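PDB 4HFK: putative uncharacterized protein from Enterobacter cloacae, which probably acts as an immunity protein that protects the bacterium from the amidase effector of its own type VI secretion system. Local coordinates for residues W18-N21 against R22-K26; L50-E53 against N54-A58; I80-C83 against T84-N88. All blocks are in the same frame, centred on the assembly; numbering follows the deposited sequence.

Contact 1: residues W18-N21 against R22-K26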
loop_
_atom_site.group_PDB
_atom_site.type_symbol
_atom_site.label_atom_id
_atom_site.label_comp_id
_atom_site.label_asym_id
_atom_site.label_seq_id
_atom_site.Cartn_x
_atom_site.Cartn_y
_atom_site.Cartn_z
ATOM N N TRP B 18 -3.511 5.332 -6.035
ATOM C CA TRP B 18 -2.711 6.524 -6.290
ATOM C C TRP B 18 -2.424 7.256 -4.980
ATOM O O TRP B 18 -1.264 7.563 -4.664
ATOM C CB TRP B 18 -3.389 7.478 -7.284
ATOM C CG TRP B 18 -2.525 8.703 -7.583
ATOM C CD1 TRP B 18 -1.532 8.802 -8.526
ATOM C CD2 TRP B 18 -2.565 9.975 -6.909
ATOM N NE1 TRP B 18 -0.967 10.066 -8.491
ATOM C CE2 TRP B 18 -1.584 10.802 -7.513
ATOM C CE3 TRP B 18 -3.350 10.503 -5.879
ATOM C CZ2 TRP B 18 -1.358 12.122 -7.097
ATOM C CZ3 TRP B 18 -3.131 11.816 -5.476
ATOM C CH2 TRP B 18 -2.139 12.610 -6.089
ATOM N N VAL B 19 -3.476 7.526 -4.214
ATOM C CA VAL B 19 -3.329 8.268 -2.959
ATOM C C VAL B 19 -2.405 7.521 -1.998
ATOM O O VAL B 19 -1.520 8.126 -1.373
ATOM C CB VAL B 19 -4.689 8.515 -2.261
ATOM C CG1 VAL B 19 -4.474 9.091 -0.852
ATOM C CG2 VAL B 19 -5.561 9.457 -3.095
ATOM N N GLN B 20 -2.608 6.209 -1.882
ATOM C CA GLN B 20 -1.807 5.400 -0.961
ATOM C C GLN B 20 -0.333 5.387 -1.369
ATOM O O GLN B 20 0.555 5.601 -0.539
ATOM C CB GLN B 20 -2.343 3.964 -0.885
ATOM C CG GLN B 20 -1.950 3.231 0.411
ATOM C CD GLN B 20 -1.032 2.042 0.176
ATOM O OE1 GLN B 20 -0.506 1.859 -0.919
ATOM N NE2 GLN B 20 -0.843 1.222 1.211
ATOM N N ASN B 21 -0.075 5.131 -2.648
ATOM C CA ASN B 21 1.299 5.046 -3.138
ATOM C C ASN B 21 2.009 6.383 -2.973
ATOM O O ASN B 21 3.176 6.444 -2.585
ATOM C CB ASN B 21 1.332 4.631 -4.607
ATOM C CG ASN B 21 1.006 3.166 -4.817
ATOM O OD1 ASN B 21 1.111 2.667 -5.941
ATOM N ND2 ASN B 21 0.595 2.469 -3.748
ATOM N N ARG B 22 1.296 7.460 -3.264
ATOM C CA ARG B 22 1.844 8.793 -3.073
ATOM C C ARG B 22 2.117 9.101 -1.588
ATOM O O ARG B 22 3.121 9.741 -1.249
ATOM C CB ARG B 22 0.910 9.833 -3.680
ATOM C CG ARG B 22 1.393 11.235 -3.482
ATOM C CD ARG B 22 1.196 12.052 -4.741
ATOM N NE ARG B 22 1.666 13.418 -4.544
ATOM C CZ ARG B 22 2.813 13.884 -5.026
ATOM N NH1 ARG B 22 3.599 13.098 -5.755
ATOM N NH2 ARG B 22 3.159 15.140 -4.793
ATOM N N CYS B 23 1.235 8.650 -0.698
ATOM C CA CYS B 23 1.496 8.802 0.734
ATOM C C CYS B 23 2.775 8.080 1.141
ATOM O O CYS B 23 3.597 8.628 1.878
ATOM C CB CYS B 23 0.347 8.252 1.574
ATOM S SG CYS B 23 -1.078 9.295 1.666
ATOM N N ILE B 24 2.926 6.843 0.677
ATOM C CA ILE B 24 4.132 6.060 0.959
ATOM C C ILE B 24 5.374 6.828 0.526
ATOM O O ILE B 24 6.370 6.859 1.246
ATOM C CB ILE B 24 4.079 4.688 0.268
ATOM C CG1 ILE B 24 2.992 3.826 0.925
ATOM C CG2 ILE B 24 5.425 3.981 0.369
ATOM C CD1 ILE B 24 2.678 2.541 0.188
ATOM N N GLY B 25 5.295 7.475 -0.635
ATOM C CA GLY B 25 6.392 8.276 -1.147
ATOM C C GLY B 25 6.726 9.448 -0.242
ATOM O O GLY B 25 7.892 9.823 -0.100
ATOM N N LYS B 26 5.703 10.036 0.370
ATOM C CA LYS B 26 5.910 11.163 1.263
ATOM C C LYS B 26 6.488 10.768 2.621
ATOM O O LYS B 26 7.177 11.568 3.240
ATOM C CB LYS B 26 4.600 11.936 1.470
ATOM C CG LYS B 26 4.138 12.699 0.240
ATOM C CD LYS B 26 2.906 13.537 0.556
ATOM C CE LYS B 26 2.379 14.207 -0.708
ATOM N NZ LYS B 26 3.438 15.010 -1.395
#
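R22 lies alongside the indole of W18 one turn earlier in helix 11-27, the two side chains pointing the same way. The arginine's CB sits close to W18 O, 3.3 Å away, next to the backbone bond that R22 N makes to the same oxygen (2.9 Å). CG then leaves on the far side of the bond from the R22 backbone N (chi1 178°), and a bend at chi2 of 138° carries the chain to the six-membered ring. There CD does most of the touching, 3.5 Å from W18 CZ2, with CH2 hardly farther. NE follows at 4.2 Å from CZ2, the guanidinium plane turned only 15° from that of the indole. The polar end is held from outside the segments: NE forms a salt bridge with D59 OD1 of helix 52-66, and NH2 donates to the backbone of another protein in the assembly.

Two residues farther along the helix, the methyl CD1 of I24 abuts the amide of Q20, 3.4 Å from OE1. The amide itself is held mainly by other groups. Its NE2 donates to OE1 of Q20 in the second subunit and also pairs with T84 OG1, while N21 ND2 offers OE1 a weak bond within the segment. I24 likewise packs on I24 of the second subunit. The contact thus has two characters. R22 CD packs obliquely against W18 while the guanidinium pairs with D59, which probably stabilises its charge, whereas Q20 and I24 combine an amide hydrogen bond with apolar packing where two subunits meet.

Contact 2: residues L50-E53 against N54-A58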
loop_
_atom_site.group_PDB
_atom_site.type_symbol
_atom_site.label_atom_id
_atom_site.label_comp_id
_atom_site.label_asym_id
_atom_site.label_seq_id
_atom_site.Cartn_x
_atom_site.Cartn_y
_atom_site.Cartn_z
ATOM N N LEU B 50 -9.901 10.389 -13.996
ATOM C CA LEU B 50 -10.220 11.633 -13.295
ATOM C C LEU B 50 -9.365 12.802 -13.797
ATOM O O LEU B 50 -8.241 12.596 -14.262
ATOM C CB LEU B 50 -10.045 11.450 -11.782
ATOM C CG LEU B 50 -11.092 10.566 -11.095
ATOM C CD1 LEU B 50 -10.723 10.343 -9.636
ATOM C CD2 LEU B 50 -12.493 11.187 -11.208
ATOM N N PRO B 51 -9.907 14.033 -13.734
ATOM C CA PRO B 51 -9.149 15.237 -14.110
ATOM C C PRO B 51 -7.957 15.470 -13.186
ATOM O O PRO B 51 -7.965 15.026 -12.027
ATOM C CB PRO B 51 -10.162 16.376 -13.908
ATOM C CG PRO B 51 -11.526 15.710 -14.087
ATOM C CD PRO B 51 -11.330 14.330 -13.468
ATOM N N ALA B 52 -6.951 16.180 -13.690
ATOM C CA ALA B 52 -5.749 16.479 -12.915
ATOM C C ALA B 52 -6.058 17.127 -11.575
ATOM O O ALA B 52 -5.438 16.795 -10.552
ATOM C CB ALA B 52 -4.831 17.375 -13.721
ATOM N N GLU B 53 -7.017 18.051 -11.592
ATOM C CA GLU B 53 -7.396 18.843 -10.418
ATOM C C GLU B 53 -7.719 17.956 -9.210
ATOM O O GLU B 53 -7.429 18.319 -8.068
ATOM C CB GLU B 53 -8.617 19.712 -10.767
ATOM C CG GLU B 53 -8.955 20.793 -9.753
ATOM C CD GLU B 53 -10.299 21.456 -10.034
ATOM O OE1 GLU B 53 -10.964 21.064 -11.019
ATOM O OE2 GLU B 53 -10.689 22.362 -9.265
ATOM N N ASN B 54 -8.328 16.799 -9.457
ATOM C CA ASN B 54 -8.635 15.868 -8.366
ATOM C C ASN B 54 -7.370 15.412 -7.650
ATOM O O ASN B 54 -7.327 15.331 -6.418
ATOM C CB ASN B 54 -9.419 14.652 -8.880
ATOM C CG ASN B 54 -10.787 15.028 -9.398
ATOM O OD1 ASN B 54 -10.914 15.959 -10.192
ATOM N ND2 ASN B 54 -11.827 14.325 -8.933
ATOM N N PHE B 55 -6.335 15.133 -8.435
ATOM C CA PHE B 55 -5.054 14.689 -7.902
ATOM C C PHE B 55 -4.317 15.830 -7.193
ATOM O O PHE B 55 -3.692 15.621 -6.141
ATOM C CB PHE B 55 -4.206 14.095 -9.037
ATOM C CG PHE B 55 -4.823 12.870 -9.664
ATOM C CD1 PHE B 55 -4.539 11.605 -9.163
ATOM C CD2 PHE B 55 -5.702 12.984 -10.734
ATOM C CE1 PHE B 55 -5.112 10.474 -9.729
ATOM C CE2 PHE B 55 -6.282 11.853 -11.299
ATOM C CZ PHE B 55 -5.993 10.604 -10.794
ATOM N N GLU B 56 -4.405 17.032 -7.766
ATOM C CA GLU B 56 -3.796 18.219 -7.162
ATOM C C GLU B 56 -4.396 18.492 -5.786
ATOM O O GLU B 56 -3.668 18.688 -4.817
ATOM C CB GLU B 56 -3.972 19.446 -8.072
ATOM C CG GLU B 56 -3.365 19.282 -9.469
ATOM C CD GLU B 56 -3.722 20.424 -10.399
ATOM O OE1 GLU B 56 -4.255 21.451 -9.916
ATOM O OE2 GLU B 56 -3.472 20.292 -11.616
ATOM N N LYS B 57 -5.723 18.500 -5.699
ATOM C CA LYS B 57 -6.387 18.696 -4.409
ATOM C C LYS B 57 -6.096 17.553 -3.436
ATOM O O LYS B 57 -5.871 17.785 -2.249
ATOM C CB LYS B 57 -7.898 18.845 -4.601
ATOM C CG LYS B 57 -8.290 20.094 -5.390
ATOM C CD LYS B 57 -9.803 20.269 -5.414
ATOM C CE LYS B 57 -10.203 21.525 -6.176
ATOM N NZ LYS B 57 -11.688 21.645 -6.264
ATOM N N ALA B 58 -6.091 16.321 -3.941
ATOM C CA ALA B 58 -5.816 15.155 -3.105
ATOM C C ALA B 58 -4.438 15.239 -2.459
ATOM O O ALA B 58 -4.249 14.826 -1.315
ATOM C CB ALA B 58 -5.943 13.873 -3.922
#
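On the first turns of helix 52-66, K57 N donates to E53 O at 2.9 Å with an angle of 173°, and E56 N bonds to A52 O in the carbonyl plane. The side chains of E53 and K57 add a salt bridge, E53 OE2 to K57 NZ at 3.2 Å, whose hydrogen bond is weak. With both chains extended beyond CG and running the same way, CE of K57 also lies against E53 OE2. At the start of the helix N54 N reaches P51 O from above the carbonyl plane, at 3.1 Å. N54 OD1 rests 3.7 Å from P51 CD, while N54 ND2 donates to L95 O and S97 O near the C terminus.

Farther in, the F55 ring brings its edge to a row of backbone oxygens: CD2 is 3.3 Å from P51 O and CE2 3.6 Å from L50 O. L50 CB packs on the same CE2. E56 carries the contact outward, its OE1 forming a salt bridge with a basic side chain of another protein. Inward, F55 makes edge-to-face pairs with F15 and W18, and A58 packs on the same two residues, seating this end of helix 52-66 against helix 11-27.

Contact 3: residues I80-C83 against T84-N88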
loop_
_atom_site.group_PDB
_atom_site.type_symbol
_atom_site.label_atom_id
_atom_site.label_comp_id
_atom_site.label_asym_id
_atom_site.label_seq_id
_atom_site.Cartn_x
_atom_site.Cartn_y
_atom_site.Cartn_z
ATOM N N ILE B 80 2.573 3.350 7.420
ATOM C CA ILE B 80 2.155 2.527 6.285
ATOM C C ILE B 80 0.653 2.265 6.383
ATOM O O ILE B 80 -0.087 2.390 5.391
ATOM C CB ILE B 80 2.931 1.192 6.232
ATOM C CG1 ILE B 80 4.370 1.436 5.764
ATOM C CG2 ILE B 80 2.231 0.187 5.311
ATOM C CD1 ILE B 80 4.472 1.959 4.328
ATOM N N LEU B 81 0.196 1.932 7.586
ATOM C CA LEU B 81 -1.236 1.775 7.808
ATOM C C LEU B 81 -1.943 3.105 7.566
ATOM O O LEU B 81 -2.980 3.146 6.902
ATOM C CB LEU B 81 -1.532 1.259 9.223
ATOM C CG LEU B 81 -2.847 0.455 9.331
ATOM C CD1 LEU B 81 -2.819 -0.447 10.547
ATOM C CD2 LEU B 81 -4.032 1.370 9.433
ATOM N N LYS B 82 -1.379 4.190 8.095
ATOM C CA LYS B 82 -1.965 5.524 7.904
ATOM C C LYS B 82 -2.171 5.867 6.423
ATOM O O LYS B 82 -3.187 6.467 6.055
ATOM C CB LYS B 82 -1.117 6.616 8.583
ATOM C CG LYS B 82 -1.776 8.005 8.562
ATOM C CD LYS B 82 -0.810 9.139 8.923
ATOM C CE LYS B 82 0.072 8.804 10.111
ATOM N NZ LYS B 82 1.186 9.798 10.270
ATOM N N CYS B 83 -1.216 5.490 5.574
ATOM C CA CYS B 83 -1.368 5.715 4.135
ATOM C C CYS B 83 -2.682 5.101 3.609
ATOM O O CYS B 83 -3.363 5.688 2.764
ATOM C CB CYS B 83 -0.174 5.136 3.365
ATOM S SG CYS B 83 1.435 5.935 3.744
ATOM N N THR B 84 -3.050 3.926 4.112
ATOM C CA THR B 84 -4.296 3.311 3.668
ATOM C C THR B 84 -5.494 4.032 4.275
ATOM O O THR B 84 -6.507 4.246 3.597
ATOM C CB THR B 84 -4.338 1.799 3.984
ATOM O OG1 THR B 84 -3.393 1.125 3.143
ATOM C CG2 THR B 84 -5.726 1.222 3.703
ATOM N N LEU B 85 -5.381 4.429 5.542
ATOM C CA LEU B 85 -6.478 5.153 6.190
ATOM C C LEU B 85 -6.768 6.434 5.427
ATOM O O LEU B 85 -7.930 6.787 5.199
ATOM C CB LEU B 85 -6.151 5.466 7.654
ATOM C CG LEU B 85 -5.909 4.239 8.539
ATOM C CD1 LEU B 85 -5.781 4.645 9.994
ATOM C CD2 LEU B 85 -7.026 3.206 8.380
ATOM N N ILE B 86 -5.704 7.118 5.014
ATOM C CA ILE B 86 -5.837 8.363 4.269
ATOM C C ILE B 86 -6.506 8.131 2.914
ATOM O O ILE B 86 -7.405 8.883 2.526
ATOM C CB ILE B 86 -4.457 9.059 4.091
ATOM C CG1 ILE B 86 -4.008 9.659 5.428
ATOM C CG2 ILE B 86 -4.528 10.145 3.023
ATOM C CD1 ILE B 86 -2.563 10.204 5.442
ATOM N N ALA B 87 -6.077 7.092 2.200
ATOM C CA ALA B 87 -6.648 6.769 0.888
ATOM C C ALA B 87 -8.158 6.532 0.964
ATOM O O ALA B 87 -8.901 6.816 0.017
ATOM C CB ALA B 87 -5.952 5.553 0.298
ATOM N N ASN B 88 -8.603 6.005 2.097
ATOM C CA ASN B 88 -10.005 5.657 2.290
ATOM C C ASN B 88 -10.762 6.620 3.195
ATOM O O ASN B 88 -11.839 6.282 3.707
ATOM C CB ASN B 88 -10.107 4.234 2.844
ATOM C CG ASN B 88 -9.677 3.204 1.827
ATOM O OD1 ASN B 88 -10.473 2.789 0.984
ATOM N ND2 ASN B 88 -8.399 2.814 1.867
HETATM O O HOH W 1 -1.742 0.110 4.851
#
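L81 and L85 slant across each other on consecutive turns of helix 79-87. The methyl CD2 of L81 is the meeting point: it lies 3.5 Å from L85 CG and 3.7 Å from L85 CD2, so one branch of the first leucine nestles into the fork of the second. The first torsions differ, with CG of L81 pointing away from its backbone N (chi1 -153°) and CG of L85 held beside its own (chi1 -61°), and this brings that single methyl of L81 against L85. K82 and I86 keep a different relation. They travel side by side in the same direction, K82 CG 3.9 Å from I86 CD1, before the lysine bends at chi3 and takes its ammonium to Q79 OE1 and the backbone oxygens of L66 and Q68. Three oxygens around NZ of this buried lysine probably favour its charged form.

These pairs belong to the short last helix of an all-helical fold, which probably represents the T6SS amidase immunity proteins. Its I86 faces L65 and L66 of helix 52-66, and C83 rests on C23 and I24 of helix 11-27. L81 instead packs on A43 of the second subunit, whose S40 OG receives the L81 backbone N-H.

T84 takes a more polar course. Its OG1 is bridged to I80 O through a water, which donates to the carbonyl at 2.9 Å and lies 2.6 Å from the hydroxyl. At the helix end N88, the first residue to leave helical geometry, folds back, and T84 O accepts from N88 ND2 (2.9 Å, 165°) and N88 N (3.1 Å) on opposite faces of its plane.

Each contact lies in one continuous run of chain, so none closes a long loop; in sequence they stand in series, without nesting or crossing. Contact 1 comes first, in helix 11-27 close to the centre of the chain. After helix 31-47 comes contact 2, at the start of helix 52-66, which touches contact 1 through W18 CH2 and F55 O, 3.4 Å apart. Contact 3 follows on helix 79-87 and meets contact 1 through A87 CA, 3.6 Å from V19 CG1. Contacts 2 and 3 do not touch and lie on opposite sides of the chain's centre, so helix 11-27 joins them. Contacts 1 and 3 face the second subunit, contacts 1 and 2 the other protein.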